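Local coordinates for geranyltranstransferase (Legionella pneumophila subsp. pneumophila, PDB 3LOM), which probably makes farnesyl diphosphate, and perhaps geranylgeranyl diphosphate, by magnesium-dependent chain elongation, at residues 106-110 against 111-115; 117-120 against 121-125; 81-84 against 85-89. All blocks are in the same frame, centred on the assembly; numbering follows the deposited sequence.

Interaction 1 of 3, residues 106-110 against 111-115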
ATOM      1  N   SER A 106      17.581   4.974  12.477  1.00 47.92           N
ATOM      2  CA  SER A 106      16.373   4.705  11.706  1.00 44.27           C
ATOM      3  C   SER A 106      16.637   4.907  10.222  1.00 46.03           C
ATOM      4  O   SER A 106      17.657   5.492   9.836  1.00 51.45           O
ATOM      5  CB  SER A 106      15.246   5.630  12.163  1.00 42.43           C
ATOM      6  OG  SER A 106      15.672   6.977  12.115  1.00 45.30           O
ATOM      7  N   CYS A 107      15.701   4.444   9.399  1.00 35.52           N
ATOM      8  CA  CYS A 107      15.879   4.425   7.957  1.00 42.20           C
ATOM      9  C   CYS A 107      16.183   5.785   7.323  1.00 47.66           C
ATOM     10  O   CYS A 107      17.001   5.871   6.407  1.00 55.21           O
ATOM     11  CB  CYS A 107      14.672   3.797   7.280  1.00 31.44           C
ATOM     12  SG  CYS A 107      14.996   3.387   5.591  1.00 45.91           S
ATOM     13  N   HIS A 108      15.540   6.841   7.809  1.00 42.49           N
ATOM     14  CA  HIS A 108      15.786   8.180   7.268  1.00 48.25           C
ATOM     15  C   HIS A 108      17.118   8.765   7.750  1.00 44.75           C
ATOM     16  O   HIS A 108      17.687   9.636   7.096  1.00 44.49           O
ATOM     17  CB  HIS A 108      14.616   9.129   7.563  1.00 43.53           C
ATOM     18  CG  HIS A 108      14.324   9.296   9.020  1.00 50.99           C
ATOM     19  ND1 HIS A 108      13.644   8.349   9.756  1.00 46.29           N
ATOM     20  CD2 HIS A 108      14.613  10.303   9.877  1.00 28.03           C
ATOM     21  CE1 HIS A 108      13.534   8.764  11.005  1.00 43.73           C
ATOM     22  NE2 HIS A 108      14.112   9.947  11.104  1.00 35.00           N
ATOM     23  N   LYS A 109      17.610   8.282   8.890  1.00 39.02           N
ATOM     24  CA  LYS A 109      18.910   8.715   9.402  1.00 46.38           C
ATOM     25  C   LYS A 109      20.064   7.990   8.699  1.00 50.69           C
ATOM     26  O   LYS A 109      21.100   8.596   8.429  1.00 43.80           O
ATOM     27  CB  LYS A 109      19.007   8.526  10.922  1.00 40.67           C
ATOM     28  CG  LYS A 109      17.995   9.331  11.738  1.00 54.02           C
ATOM     29  CD  LYS A 109      18.072  10.826  11.459  1.00 54.16           C
ATOM     30  CE  LYS A 109      19.304  11.459  12.086  1.00 59.08           C
ATOM     31  NZ  LYS A 109      19.426  12.868  11.640  1.00 60.63           N
ATOM     32  N   ALA A 110      19.877   6.700   8.413  1.00 45.50           N
ATOM     33  CA  ALA A 110      20.862   5.904   7.687  1.00 39.29           C
ATOM     34  C   ALA A 110      20.887   6.255   6.207  1.00 43.25           C
ATOM     35  O   ALA A 110      21.926   6.142   5.557  1.00 40.21           O
ATOM     36  CB  ALA A 110      20.591   4.425   7.866  1.00 45.52           C
ATOM     37  N   PHE A 111      19.743   6.677   5.675  1.00 40.16           N
ATOM     38  CA  PHE A 111      19.654   7.088   4.277  1.00 29.38           C
ATOM     39  C   PHE A 111      19.203   8.532   4.243  1.00 42.73           C
ATOM     40  O   PHE A 111      19.933   9.420   4.686  1.00 40.65           O
ATOM     41  CB  PHE A 111      18.713   6.159   3.506  1.00 36.81           C
ATOM     42  CG  PHE A 111      19.246   4.761   3.347  1.00 40.81           C
ATOM     43  CD1 PHE A 111      19.991   4.412   2.223  1.00 40.44           C
ATOM     44  CD2 PHE A 111      19.025   3.796   4.331  1.00 52.98           C
ATOM     45  CE1 PHE A 111      20.505   3.121   2.082  1.00 38.54           C
ATOM     46  CE2 PHE A 111      19.532   2.506   4.199  1.00 46.43           C
ATOM     47  CZ  PHE A 111      20.273   2.169   3.072  1.00 37.26           C
ATOM     48  N   ASP A 112      18.004   8.770   3.727  1.00 43.98           N
ATOM     49  CA  ASP A 112      17.383  10.084   3.808  1.00 47.98           C
ATOM     50  C   ASP A 112      15.873   9.908   3.931  1.00 43.31           C
ATOM     51  O   ASP A 112      15.365   8.787   3.805  1.00 47.96           O
ATOM     52  CB  ASP A 112      17.769  10.972   2.616  1.00 42.39           C
ATOM     53  CG  ASP A 112      17.658  10.259   1.286  1.00 48.34           C
ATOM     54  OD1 ASP A 112      16.605   9.657   1.009  1.00 46.30           O
ATOM     55  OD2 ASP A 112      18.623  10.328   0.499  1.00 58.06           O
ATOM     56  N   GLU A 113      15.165  11.000   4.186  1.00 39.93           N
ATOM     57  CA  GLU A 113      13.720  10.933   4.385  1.00 38.69           C
ATOM     58  C   GLU A 113      12.969  10.454   3.147  1.00 40.37           C
ATOM     59  O   GLU A 113      12.067   9.621   3.277  1.00 37.25           O
ATOM     60  CB  GLU A 113      13.176  12.269   4.852  1.00 34.47           C
ATOM     61  CG  GLU A 113      13.507  12.616   6.287  1.00 41.34           C
ATOM     62  CD  GLU A 113      12.952  13.972   6.681  1.00 58.98           C
ATOM     63  OE1 GLU A 113      11.815  14.298   6.264  1.00 48.58           O
ATOM     64  OE2 GLU A 113      13.659  14.707   7.402  1.00 52.42           O
ATOM     65  N   ALA A 114      13.362  10.932   1.960  1.00 33.27           N
ATOM     66  CA  ALA A 114      12.753  10.459   0.701  1.00 35.46           C
ATOM     67  C   ALA A 114      12.844   8.932   0.520  1.00 41.56           C
ATOM     68  O   ALA A 114      11.885   8.299   0.080  1.00 40.25           O
ATOM     69  CB  ALA A 114      13.363  11.159  -0.491  1.00 33.36           C
ATOM     70  N   THR A 115      13.992   8.355   0.873  1.00 38.07           N
ATOM     71  CA  THR A 115      14.226   6.917   0.731  1.00 38.48           C
ATOM     72  C   THR A 115      13.376   6.139   1.737  1.00 32.45           C
ATOM     73  O   THR A 115      12.824   5.095   1.404  1.00 34.26           O
ATOM     74  CB  THR A 115      15.744   6.576   0.874  1.00 37.15           C
ATOM     75  OG1 THR A 115      16.478   7.264  -0.141  1.00 39.04           O
ATOM     76  CG2 THR A 115      16.005   5.110   0.730  1.00 34.23           C
TER

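Interaction 2 of 3, residues 117-120 against 121-125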
ATOM      1  N   ILE A 117      10.445   7.252   3.010  1.00 36.74           N
ATOM      2  CA  ILE A 117       9.056   7.364   2.551  1.00 30.83           C
ATOM      3  C   ILE A 117       8.810   6.332   1.459  1.00 37.08           C
ATOM      4  O   ILE A 117       7.860   5.550   1.548  1.00 40.64           O
ATOM      5  CB  ILE A 117       8.698   8.783   2.027  1.00 31.91           C
ATOM      6  CG1 ILE A 117       8.901   9.846   3.100  1.00 31.37           C
ATOM      7  CG2 ILE A 117       7.244   8.843   1.526  1.00 37.16           C
ATOM      8  CD1 ILE A 117       9.162  11.253   2.527  1.00 40.65           C
ATOM      9  N   LEU A 118       9.686   6.322   0.454  1.00 35.71           N
ATOM     10  CA  LEU A 118       9.532   5.467  -0.715  1.00 31.97           C
ATOM     11  C   LEU A 118       9.621   3.973  -0.412  1.00 37.42           C
ATOM     12  O   LEU A 118       8.859   3.181  -0.961  1.00 39.59           O
ATOM     13  CB  LEU A 118      10.549   5.838  -1.796  1.00 39.88           C
ATOM     14  CG  LEU A 118      10.294   7.140  -2.561  1.00 40.59           C
ATOM     15  CD1 LEU A 118      11.539   7.527  -3.320  1.00 28.92           C
ATOM     16  CD2 LEU A 118       9.086   7.057  -3.493  1.00 42.53           C
ATOM     17  N   VAL A 119      10.548   3.598   0.460  1.00 38.06           N
ATOM     18  CA  VAL A 119      10.736   2.201   0.830  1.00 45.71           C
ATOM     19  C   VAL A 119       9.520   1.707   1.599  1.00 41.70           C
ATOM     20  O   VAL A 119       9.011   0.609   1.314  1.00 45.74           O
ATOM     21  CB  VAL A 119      12.090   1.980   1.575  1.00 45.07           C
ATOM     22  CG1 VAL A 119      12.001   0.946   2.683  1.00 57.76           C
ATOM     23  CG2 VAL A 119      13.149   1.585   0.574  1.00 70.49           C
ATOM     24  N   GLY A 120       9.044   2.534   2.534  1.00 35.76           N
ATOM     25  CA  GLY A 120       7.754   2.314   3.204  1.00 32.69           C
ATOM     26  C   GLY A 120       6.642   2.092   2.187  1.00 34.55           C
ATOM     27  O   GLY A 120       5.964   1.063   2.219  1.00 33.41           O
ATOM     28  N   ASP A 121       6.497   3.031   1.249  1.00 33.11           N
ATOM     29  CA  ASP A 121       5.507   2.916   0.173  1.00 30.28           C
ATOM     30  C   ASP A 121       5.617   1.611  -0.603  1.00 34.50           C
ATOM     31  O   ASP A 121       4.608   0.971  -0.872  1.00 39.99           O
ATOM     32  CB  ASP A 121       5.635   4.086  -0.803  1.00 29.37           C
ATOM     33  CG  ASP A 121       5.088   5.374  -0.244  1.00 50.94           C
ATOM     34  OD1 ASP A 121       4.579   5.364   0.898  1.00 42.54           O
ATOM     35  OD2 ASP A 121       5.167   6.399  -0.953  1.00 39.78           O
ATOM     36  N   GLY A 122       6.845   1.228  -0.966  1.00 40.25           N
ATOM     37  CA  GLY A 122       7.091  -0.015  -1.699  1.00 25.05           C
ATOM     38  C   GLY A 122       6.851  -1.280  -0.895  1.00 28.83           C
ATOM     39  O   GLY A 122       6.376  -2.276  -1.444  1.00 39.87           O
ATOM     40  N   MET A 123       7.184  -1.250   0.400  1.00 33.29           N
ATOM     41  CA  MET A 123       6.913  -2.381   1.294  1.00 37.55           C
ATOM     42  C   MET A 123       5.414  -2.675   1.386  1.00 43.94           C
ATOM     43  O   MET A 123       5.013  -3.842   1.311  1.00 43.59           O
ATOM     44  CB  MET A 123       7.483  -2.159   2.699  1.00 33.62           C
ATOM     45  CG  MET A 123       8.955  -2.483   2.865  1.00 35.76           C
ATOM     46  SD  MET A 123       9.493  -2.390   4.584  1.00 37.45           S
ATOM     47  CE  MET A 123      11.256  -2.451   4.333  1.00 50.16           C
ATOM     48  N   GLN A 124       4.599  -1.621   1.532  1.00 37.93           N
ATOM     49  CA  GLN A 124       3.143  -1.776   1.577  1.00 40.93           C
ATOM     50  C   GLN A 124       2.647  -2.506   0.340  1.00 41.45           C
ATOM     51  O   GLN A 124       1.928  -3.498   0.459  1.00 41.45           O
ATOM     52  CB  GLN A 124       2.397  -0.435   1.758  1.00 47.78           C
ATOM     53  CG  GLN A 124       0.870  -0.562   1.498  1.00 36.50           C
ATOM     54  CD  GLN A 124      -0.005   0.499   2.160  1.00 58.62           C
ATOM     55  OE1 GLN A 124      -1.063   0.170   2.704  1.00 37.83           O
ATOM     56  NE2 GLN A 124       0.414   1.770   2.101  1.00 39.31           N
ATOM     57  N   ALA A 125       3.055  -2.024  -0.835  1.00 38.13           N
ATOM     58  CA  ALA A 125       2.737  -2.687  -2.094  1.00 36.30           C
ATOM     59  C   ALA A 125       3.302  -4.116  -2.181  1.00 42.43           C
ATOM     60  O   ALA A 125       2.635  -5.003  -2.721  1.00 40.31           O
ATOM     61  CB  ALA A 125       3.209  -1.854  -3.266  1.00 33.84           C
TER

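Interaction 3 of 3, residues 81-84 against 85-89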
ATOM      1  N   LEU A  81       6.197  -7.152   6.404  1.00 38.82           N
ATOM      2  CA  LEU A  81       6.362  -6.074   5.426  1.00 40.96           C
ATOM      3  C   LEU A  81       5.432  -4.894   5.719  1.00 45.30           C
ATOM      4  O   LEU A  81       5.877  -3.738   5.693  1.00 46.52           O
ATOM      5  CB  LEU A  81       6.148  -6.583   3.993  1.00 42.11           C
ATOM      6  CG  LEU A  81       7.286  -7.355   3.311  1.00 43.58           C
ATOM      7  CD1 LEU A  81       6.755  -8.125   2.116  1.00 36.27           C
ATOM      8  CD2 LEU A  81       8.402  -6.420   2.883  1.00 48.84           C
ATOM      9  N   THR A  82       4.159  -5.189   6.014  1.00 43.39           N
ATOM     10  CA  THR A  82       3.179  -4.156   6.405  1.00 37.95           C
ATOM     11  C   THR A  82       3.594  -3.476   7.714  1.00 29.82           C
ATOM     12  O   THR A  82       3.692  -2.257   7.765  1.00 35.11           O
ATOM     13  CB  THR A  82       1.722  -4.705   6.496  1.00 38.77           C
ATOM     14  OG1 THR A  82       1.348  -5.303   5.244  1.00 41.74           O
ATOM     15  CG2 THR A  82       0.734  -3.574   6.814  1.00 48.68           C
ATOM     16  N   HIS A  83       3.885  -4.265   8.744  1.00 31.66           N
ATOM     17  CA  HIS A  83       4.348  -3.724  10.026  1.00 29.68           C
ATOM     18  C   HIS A  83       5.582  -2.842   9.856  1.00 40.83           C
ATOM     19  O   HIS A  83       5.622  -1.730  10.388  1.00 47.19           O
ATOM     20  CB  HIS A  83       4.629  -4.857  11.017  1.00 37.17           C
ATOM     21  CG  HIS A  83       5.144  -4.395  12.348  1.00 36.41           C
ATOM     22  ND1 HIS A  83       4.485  -3.462  13.121  1.00 43.07           N
ATOM     23  CD2 HIS A  83       6.242  -4.757  13.051  1.00 40.44           C
ATOM     24  CE1 HIS A  83       5.159  -3.264  14.240  1.00 42.50           C
ATOM     25  NE2 HIS A  83       6.230  -4.038  14.223  1.00 48.16           N
ATOM     26  N   CYS A  84       6.558  -3.328   9.083  1.00 41.60           N
ATOM     27  CA  CYS A  84       7.823  -2.621   8.877  1.00 31.57           C
ATOM     28  C   CYS A  84       7.641  -1.295   8.158  1.00 25.53           C
ATOM     29  O   CYS A  84       8.202  -0.289   8.599  1.00 35.71           O
ATOM     30  CB  CYS A  84       8.859  -3.493   8.142  1.00 40.96           C
ATOM     31  SG  CYS A  84      10.514  -2.759   8.059  1.00 46.38           S
ATOM     32  N   TYR A  85       6.863  -1.287   7.071  1.00 30.86           N
ATOM     33  CA  TYR A  85       6.507  -0.032   6.387  1.00 36.22           C
ATOM     34  C   TYR A  85       5.963   1.015   7.365  1.00 38.73           C
ATOM     35  O   TYR A  85       6.415   2.166   7.364  1.00 43.34           O
ATOM     36  CB  TYR A  85       5.542  -0.272   5.204  1.00 40.57           C
ATOM     37  CG  TYR A  85       4.205   0.469   5.265  1.00 46.40           C
ATOM     38  CD1 TYR A  85       4.123   1.860   5.113  1.00 43.82           C
ATOM     39  CD2 TYR A  85       3.022  -0.234   5.471  1.00 47.21           C
ATOM     40  CE1 TYR A  85       2.901   2.518   5.190  1.00 50.65           C
ATOM     41  CE2 TYR A  85       1.800   0.410   5.539  1.00 40.34           C
ATOM     42  CZ  TYR A  85       1.743   1.780   5.395  1.00 38.30           C
ATOM     43  OH  TYR A  85       0.522   2.408   5.467  1.00 49.14           O
ATOM     44  N   SER A  86       5.021   0.612   8.215  1.00 39.90           N
ATOM     45  CA  SER A  86       4.429   1.561   9.145  1.00 39.03           C
ATOM     46  C   SER A  86       5.445   2.105  10.138  1.00 39.41           C
ATOM     47  O   SER A  86       5.411   3.291  10.440  1.00 45.49           O
ATOM     48  CB  SER A  86       3.207   0.973   9.853  1.00 37.31           C
ATOM     49  OG  SER A  86       3.554   0.151  10.950  1.00 43.06           O
ATOM     50  N   LEU A  87       6.360   1.260  10.617  1.00 42.12           N
ATOM     51  CA  LEU A  87       7.403   1.714  11.550  1.00 46.42           C
ATOM     52  C   LEU A  87       8.342   2.746  10.913  1.00 43.49           C
ATOM     53  O   LEU A  87       8.683   3.745  11.541  1.00 46.57           O
ATOM     54  CB  LEU A  87       8.222   0.538  12.084  1.00 48.66           C
ATOM     55  CG  LEU A  87       7.569  -0.535  12.958  1.00 57.26           C
ATOM     56  CD1 LEU A  87       8.563  -1.667  13.160  1.00 60.06           C
ATOM     57  CD2 LEU A  87       7.114   0.021  14.300  1.00 58.86           C
ATOM     58  N   ILE A  88       8.740   2.491   9.668  1.00 40.55           N
ATOM     59  CA  ILE A  88       9.590   3.400   8.898  1.00 42.91           C
ATOM     60  C   ILE A  88       8.916   4.762   8.750  1.00 41.43           C
ATOM     61  O   ILE A  88       9.549   5.801   8.953  1.00 43.80           O
ATOM     62  CB  ILE A  88       9.905   2.824   7.487  1.00 46.98           C
ATOM     63  CG1 ILE A  88      10.770   1.562   7.584  1.00 42.11           C
ATOM     64  CG2 ILE A  88      10.601   3.860   6.612  1.00 47.31           C
ATOM     65  CD1 ILE A  88      10.780   0.761   6.299  1.00 49.70           C
ATOM     66  N   HIS A  89       7.627   4.751   8.416  1.00 37.20           N
ATOM     67  CA  HIS A  89       6.874   5.993   8.261  1.00 35.30           C
ATOM     68  C   HIS A  89       6.628   6.714   9.579  1.00 32.82           C
ATOM     69  O   HIS A  89       6.747   7.939   9.636  1.00 38.08           O
ATOM     70  CB  HIS A  89       5.581   5.765   7.478  1.00 32.04           C
ATOM     71  CG  HIS A  89       5.799   5.656   6.002  1.00 35.78           C
ATOM     72  ND1 HIS A  89       4.780   5.787   5.084  1.00 33.16           N
ATOM     73  CD2 HIS A  89       6.932   5.467   5.282  1.00 26.98           C
ATOM     74  CE1 HIS A  89       5.272   5.663   3.864  1.00 34.07           C
ATOM     75  NE2 HIS A  89       6.574   5.467   3.956  1.00 44.29           N
TER

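Interaction 1 of 3, residues 106-110 against 111-115
Phe111 and Cys107 meet where a one-turn helix ends and the chain bends into the next. The sulfur SG of Cys107 lies 4.2 Å from CD2 of Phe111 and approaches the ring obliquely, a loose sulfur-aromatic contact. Cys107 O sits at the edge of that ring, in its plane, and also accepts Phe111 N at 3.0 Å. This bond is noticeably bent, with 141° at the hydrogen, and closes the last turn before Phe111 leaves helical geometry. With chi1 at -68°, CG of Phe111 stands beside its own backbone N, which brings the ring back against the turn just finished; Ala110 O lies over one face.

Across the bend, His108 CB rests 3.9 Å from Glu113 CG, and the backbones of His108 and Asp112 are close enough for a CA-H...O contact from His108 CA to Asp112 O at 3.5 Å. The new helix starts with a capping bond: Asp112 OD1 accepts Thr115 N at 2.9 Å, nearly along its C-O axis. One short helix thus ends at Phe111 and the next is N-capped by the adjoining Asp112.

Helix 36-46 receives Phe111 on Gln37 and Ser40, while Cys107 and His108 lean on helix 69-91 through Ile88 and Asp91. Ser106 follows strand 104-105, and Glu113, near the start of helix 113-135, packs on Ala94 of the second subunit.

Interaction 2 of 3, residues 117-120 against 121-125
Asp121 folds its side chain back along the preceding turn of helix 113-135, side by side with Ile117, whose CG2 is 4.1 Å from Asp121 OD2. Beneath this pair the backbone shows the regular i to i+4 bonding of an alpha helix. Asp121 N donates to Ile117 O at 2.9 Å, nearly straight at 167°, and Gly122 N reaches Leu118 O at 2.8 Å. Met123 N donates to Val119 O, and Gln124 N to Gly120 O at 3.1 Å. Four successive carbonyls are thus satisfied within one stretch of helix.

Ile117 O carries a second load, since it also accepts from His89 NE2 of helix 69-91. The polar ends of the side chains look across the dimer interface instead. Asp121 OD2 accepts from ND1 of His89 of the second subunit, and Gln124 NE2 donates to Asp121 O of that subunit, a bond returned by the symmetric pair. The two Asp121 OD1 atoms, one from each subunit, come close to each other. Each His89 appears to donate from both ring nitrogens, which is consistent with a protonated ring that could ease the approach of the two carboxylates.

A different side of the helix is apolar. Met123 runs extended beyond CG, pointing the same way as Val119, and its CE touches Val119 CG1 at 3.8 Å.

This apolar side is packed by helix 36-46, with Val119 on Ile38 and Ala41 and Met123 on Leu42 and Leu46; helix 69-91 adds Cys84 and Tyr85 against Met123, while the second subunit meets Asp121 and Gln124.

Interaction 3 of 3, residues 81-84 against 85-89
His83 lays one ring face against Leu87, one turn further along helix 69-91 of the all-helical isoprenoid synthase fold. Leu87 CD1 is 3.9 Å from the ring centroid and 28° off its normal, a CH-pi contact. It forms because CG of His83 is anti to the backbone N, chi1 178°, and the ring swings forward along the helix. The His83 side chain also lies about 3 Å, nearest atoms, from a bound phosphate ion, which may have come from the crystallisation solution.

Below the ring, His83 O is gripped twice, by Leu87 N at 3.1 Å and by the hydroxyl of Ser86, which turns its proton back onto the preceding turn. On the side facing helix 36-46, Cys84 SG and Ile88 CD1 touch, and both residues pack on Ala45 of that helix.

Thr82 O has Ser86 N as its donor at 3.2 Å while the Tyr85 ring approaches it obliquely. Tyr85 also packs on Gln124 of helix 113-135 and on Asp121 of the second subunit, so this turn joins the interior to the dimer interface. Tyr85 CD2 comes to 3.1 Å from Thr82 O.

Overall arrangement
Along the chain the order is interaction 3, on helix 69-91, then interaction 1 at the junction leading into helix 113-135, then interaction 2 on that helix. Interactions 2 and 3 are closest, with centres about 8 Å apart, and the two helices press together there, Gly120 O of one lying 3.3 Å from Tyr85 CB of the other. The centre of interaction 1 lies about 13 Å from the centre of each of the others; it packs against interaction 3, and its second segment leads towards interaction 2. All three touch the second subunit, so the two helices and the end of the connection between them together build part of the dimer interface.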